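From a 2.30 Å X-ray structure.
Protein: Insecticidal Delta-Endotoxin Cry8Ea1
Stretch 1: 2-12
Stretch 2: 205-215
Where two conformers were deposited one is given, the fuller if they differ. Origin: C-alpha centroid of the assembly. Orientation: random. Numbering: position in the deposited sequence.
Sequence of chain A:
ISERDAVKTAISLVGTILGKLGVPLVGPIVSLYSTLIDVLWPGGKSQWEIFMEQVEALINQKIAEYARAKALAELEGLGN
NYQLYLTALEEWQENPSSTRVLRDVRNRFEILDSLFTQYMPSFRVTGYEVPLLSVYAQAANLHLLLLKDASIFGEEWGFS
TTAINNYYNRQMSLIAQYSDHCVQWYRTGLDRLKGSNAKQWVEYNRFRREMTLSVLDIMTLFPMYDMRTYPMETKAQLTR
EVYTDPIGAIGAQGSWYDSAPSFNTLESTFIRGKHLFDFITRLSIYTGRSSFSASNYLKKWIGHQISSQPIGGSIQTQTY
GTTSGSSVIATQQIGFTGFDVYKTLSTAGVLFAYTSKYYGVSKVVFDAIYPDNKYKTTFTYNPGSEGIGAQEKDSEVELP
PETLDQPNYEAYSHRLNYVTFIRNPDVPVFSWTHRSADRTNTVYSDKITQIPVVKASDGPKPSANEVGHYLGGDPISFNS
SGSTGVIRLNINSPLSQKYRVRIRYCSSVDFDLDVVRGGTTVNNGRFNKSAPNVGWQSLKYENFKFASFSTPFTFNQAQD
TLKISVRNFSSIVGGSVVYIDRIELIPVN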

# COMPACT_ATOMS: atom_id res chain seq x y z
N SER A 2 8.58 -16.56 -9.77
CA SER A 2 8.49 -16.38 -8.34
C SER A 2 7.95 -15.01 -7.91
O SER A 2 7.20 -14.93 -6.94
CB SER A 2 9.84 -16.70 -7.70
OG SER A 2 9.99 -18.13 -7.66
N GLU A 3 8.29 -13.97 -8.68
CA GLU A 3 7.83 -12.59 -8.41
C GLU A 3 6.31 -12.49 -8.38
O GLU A 3 5.77 -12.05 -7.37
CB GLU A 3 8.42 -11.61 -9.42
CG GLU A 3 9.91 -11.30 -9.19
CD GLU A 3 10.49 -10.40 -10.30
OE1 GLU A 3 9.73 -9.61 -10.93
OE2 GLU A 3 11.71 -10.48 -10.57
N ARG A 4 5.65 -12.94 -9.46
CA ARG A 4 4.17 -12.98 -9.57
C ARG A 4 3.53 -13.71 -8.43
O ARG A 4 2.56 -13.24 -7.85
CB ARG A 4 3.68 -13.68 -10.87
CG ARG A 4 4.39 -13.23 -12.13
CD ARG A 4 4.55 -14.37 -13.14
NE ARG A 4 3.30 -14.66 -13.80
CZ ARG A 4 3.02 -14.36 -15.07
NH1 ARG A 4 3.93 -13.76 -15.84
NH2 ARG A 4 1.83 -14.67 -15.58
N ASP A 5 4.06 -14.90 -8.15
CA ASP A 5 3.64 -15.75 -7.01
C ASP A 5 3.78 -15.05 -5.65
O ASP A 5 2.84 -15.05 -4.85
CB ASP A 5 4.51 -17.00 -7.01
CG ASP A 5 3.82 -18.21 -6.39
OD1 ASP A 5 2.76 -18.04 -5.72
OD2 ASP A 5 4.36 -19.35 -6.58
N ALA A 6 4.95 -14.47 -5.39
CA ALA A 6 5.25 -13.76 -4.12
C ALA A 6 4.33 -12.57 -3.90
O ALA A 6 3.83 -12.36 -2.80
CB ALA A 6 6.69 -13.34 -4.07
N VAL A 7 4.07 -11.83 -4.96
CA VAL A 7 3.25 -10.63 -4.93
C VAL A 7 1.80 -11.04 -4.75
O VAL A 7 1.03 -10.40 -4.05
CB VAL A 7 3.49 -9.80 -6.20
CG1 VAL A 7 2.40 -8.76 -6.42
CG2 VAL A 7 4.84 -9.11 -6.08
N LYS A 8 1.44 -12.16 -5.38
CA LYS A 8 0.13 -12.74 -5.22
C LYS A 8 -0.08 -13.08 -3.75
O LYS A 8 -1.08 -12.74 -3.17
CB LYS A 8 0.02 -13.96 -6.15
CG LYS A 8 -1.37 -14.38 -6.48
CD LYS A 8 -1.34 -15.70 -7.23
CE LYS A 8 -2.58 -16.56 -6.93
NZ LYS A 8 -2.34 -17.56 -5.85
N THR A 9 0.91 -13.72 -3.14
CA THR A 9 0.84 -14.12 -1.73
C THR A 9 0.72 -12.94 -0.79
O THR A 9 -0.14 -12.92 0.10
CB THR A 9 2.09 -14.93 -1.35
OG1 THR A 9 2.16 -16.08 -2.21
CG2 THR A 9 2.04 -15.38 0.12
N ALA A 10 1.60 -11.96 -0.98
CA ALA A 10 1.66 -10.78 -0.15
C ALA A 10 0.39 -9.95 -0.26
O ALA A 10 -0.10 -9.43 0.75
CB ALA A 10 2.88 -9.95 -0.55
N ILE A 11 -0.17 -9.82 -1.47
CA ILE A 11 -1.41 -9.03 -1.63
C ILE A 11 -2.58 -9.71 -0.94
O ILE A 11 -3.41 -9.06 -0.30
CB ILE A 11 -1.74 -8.75 -3.11
CG1 ILE A 11 -0.91 -7.56 -3.60
CG2 ILE A 11 -3.20 -8.47 -3.29
CD1 ILE A 11 -0.98 -7.34 -5.09
N SER A 12 -2.63 -11.04 -1.07
CA SER A 12 -3.66 -11.84 -0.47
C SER A 12 -3.62 -11.75 1.07
O SER A 12 -4.66 -11.65 1.75
CB SER A 12 -3.44 -13.29 -0.92
OG SER A 12 -4.21 -14.18 -0.15
N ASN A 205 11.95 0.87 -10.55
CA ASN A 205 10.54 0.98 -10.32
C ASN A 205 9.81 -0.35 -10.04
O ASN A 205 8.84 -0.38 -9.30
CB ASN A 205 9.92 1.70 -11.50
CG ASN A 205 8.46 1.89 -11.32
OD1 ASN A 205 8.03 2.66 -10.43
ND2 ASN A 205 7.66 1.15 -12.09
N ARG A 206 10.29 -1.45 -10.62
CA ARG A 206 9.75 -2.79 -10.33
C ARG A 206 10.02 -3.18 -8.86
O ARG A 206 9.14 -3.76 -8.20
CB ARG A 206 10.32 -3.84 -11.32
CG ARG A 206 9.70 -5.26 -11.23
CD ARG A 206 10.36 -6.25 -12.20
NE ARG A 206 11.80 -6.43 -11.92
CZ ARG A 206 12.79 -6.27 -12.80
NH1 ARG A 206 12.54 -5.94 -14.07
NH2 ARG A 206 14.03 -6.45 -12.39
N PHE A 207 11.22 -2.86 -8.35
CA PHE A 207 11.56 -3.16 -6.93
C PHE A 207 10.66 -2.30 -6.05
O PHE A 207 10.05 -2.82 -5.12
CB PHE A 207 13.03 -2.82 -6.64
CG PHE A 207 13.43 -2.98 -5.18
CD1 PHE A 207 14.16 -4.10 -4.76
CD2 PHE A 207 13.11 -2.01 -4.23
CE1 PHE A 207 14.53 -4.25 -3.38
CE2 PHE A 207 13.44 -2.17 -2.89
CZ PHE A 207 14.17 -3.28 -2.47
N ARG A 208 10.59 -0.99 -6.33
CA ARG A 208 9.68 -0.09 -5.68
C ARG A 208 8.24 -0.60 -5.59
O ARG A 208 7.66 -0.63 -4.50
CB ARG A 208 9.67 1.28 -6.38
CG ARG A 208 8.65 2.21 -5.75
CD ARG A 208 8.75 3.70 -6.16
NE ARG A 208 9.02 3.89 -7.59
CZ ARG A 208 9.66 4.95 -8.10
NH1 ARG A 208 10.10 5.94 -7.32
NH2 ARG A 208 9.87 5.01 -9.40
N ARG A 209 7.65 -0.95 -6.73
CA ARG A 209 6.28 -1.49 -6.69
C ARG A 209 6.18 -2.82 -5.89
O ARG A 209 5.36 -2.96 -4.97
CB ARG A 209 5.68 -1.65 -8.10
CG ARG A 209 4.29 -2.39 -8.11
CD ARG A 209 3.78 -2.71 -9.49
NE ARG A 209 4.52 -3.79 -10.15
CZ ARG A 209 5.48 -3.60 -11.07
NH1 ARG A 209 5.84 -2.37 -11.48
NH2 ARG A 209 6.08 -4.66 -11.62
N GLU A 210 7.01 -3.79 -6.23
CA GLU A 210 6.90 -5.10 -5.62
C GLU A 210 7.12 -5.08 -4.13
O GLU A 210 6.42 -5.78 -3.42
CB GLU A 210 7.85 -6.11 -6.28
CG GLU A 210 7.37 -6.53 -7.68
CD GLU A 210 8.05 -7.84 -8.16
OE1 GLU A 210 8.57 -8.64 -7.31
OE2 GLU A 210 8.03 -8.05 -9.40
N MET A 211 8.09 -4.30 -3.66
CA MET A 211 8.40 -4.24 -2.23
C MET A 211 7.49 -3.35 -1.42
O MET A 211 7.37 -3.53 -0.22
CB MET A 211 9.88 -3.86 -1.99
CG MET A 211 10.88 -4.83 -2.65
SD MET A 211 10.60 -6.56 -2.18
CE MET A 211 11.54 -6.57 -0.64
N THR A 212 6.84 -2.38 -2.05
CA THR A 212 5.76 -1.68 -1.41
C THR A 212 4.66 -2.70 -1.09
O THR A 212 4.16 -2.72 0.04
CB THR A 212 5.19 -0.62 -2.34
OG1 THR A 212 6.23 0.29 -2.72
CG2 THR A 212 4.01 0.16 -1.66
N LEU A 213 4.29 -3.50 -2.09
CA LEU A 213 3.31 -4.57 -1.95
C LEU A 213 3.72 -5.66 -0.95
O LEU A 213 2.91 -6.06 -0.14
CB LEU A 213 3.01 -5.24 -3.31
CG LEU A 213 2.40 -4.37 -4.38
CD1 LEU A 213 2.53 -5.02 -5.71
CD2 LEU A 213 0.94 -4.02 -4.03
N SER A 214 4.97 -6.11 -1.02
CA SER A 214 5.45 -7.27 -0.23
C SER A 214 6.04 -6.96 1.15
O SER A 214 6.31 -7.88 1.93
CB SER A 214 6.53 -8.06 -1.01
OG SER A 214 6.08 -8.39 -2.32
N VAL A 215 6.32 -5.69 1.41
CA VAL A 215 7.06 -5.34 2.60
C VAL A 215 6.35 -4.18 3.26
O VAL A 215 5.82 -4.34 4.33
CB VAL A 215 8.58 -5.02 2.33
CG1 VAL A 215 9.26 -4.50 3.65
CG2 VAL A 215 9.32 -6.24 1.87

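Both stretches are helical, and they run in broadly the same direction: their N-to-C axes make an angle of 40° and approach to 8.5 Å. The backbones draw together toward the C-terminal ends, where Ala 10 CA lies 5.2 Å from Ser 214 CA and Ile 11 CA lies 6.5 Å from Leu 213 CA. Toward the N-terminal ends the axes spread apart, and long polar side chains span the wider gap. The contact is modest, burying 376 Å² in total, and on the first helix it is made by Glu 3, Val 7, Ala 10 and Ile 11, a three- and four-residue spacing that keeps one face turned to the partner.

The tightest packing is at Ala 10. Its CA-to-CB bond points toward the second helix, and Ala 10 CB sits 3.7 Å from Ser 214 CA and 3.9 Å from Leu 213 O, so the small side chain rests directly against backbone. Ser 214 has chi1 of -52° (m), which turns its hydroxyl back along its own helix, with Ser 214 OG 2.9 Å from Glu 210 O. Ser 214 OG lies 4.0 Å from Ala 10 CB and 4.0 Å from Val 7 CG2, distances that indicate van der Waals contact with the first helix.

Val 7 leaves its backbone sideways, yet its t rotamer (chi1 164°) lets both methyls reach the partner. Val 7 CG1 lies 3.8 Å from Leu 213 CD1, while Val 7 CG2 lies 4.0 Å from Glu 210 CG, the aliphatic part of an acidic side chain. Leu 213 points toward the first helix in the common m,t conformation (-63°, 164°), which brings its methyls against two neighbours: Leu 213 CD1 packs on Val 7 and also comes within 4.3 Å of Ile 11 CD1, and Leu 213 CD2 lies 4.0 Å from Ile 11 CD1. Ile 11 also starts sideways; with chi1 at -81° (m) and chi2 at 170° (t), its extended CG1–CD1 arm ends nearer the partner than its CB bond direction alone would suggest. These are apolar contacts between buried residues.

The wider end is polar. Glu 3 and Glu 210 both point toward the opposing helix and adopt nearly matching conformations, chi1 -74° and -73° (m) with chi2 175° and -162° (t). Each carboxylate is thereby extended into the gap, bringing Glu 3 OE1 to 2.8 Å from Glu 210 OE2. Two charged carboxylates would repel at this separation, so one of the pair probably carries a proton; the coordinates do not identify which.

Arg 206 adds a positive charge beside this pair. Its t,t,p side chain begins sideways but ends closer to the first helix, placing Arg 206 CD 3.6 Å from Glu 3 OE1. The salt bridge itself is long, 3.9 Å from Glu 3 OE1 to Arg 206 NE. Because the oxygen lies well out of the guanidinium plane, no N-H points at it, and the attraction is one of charge alone.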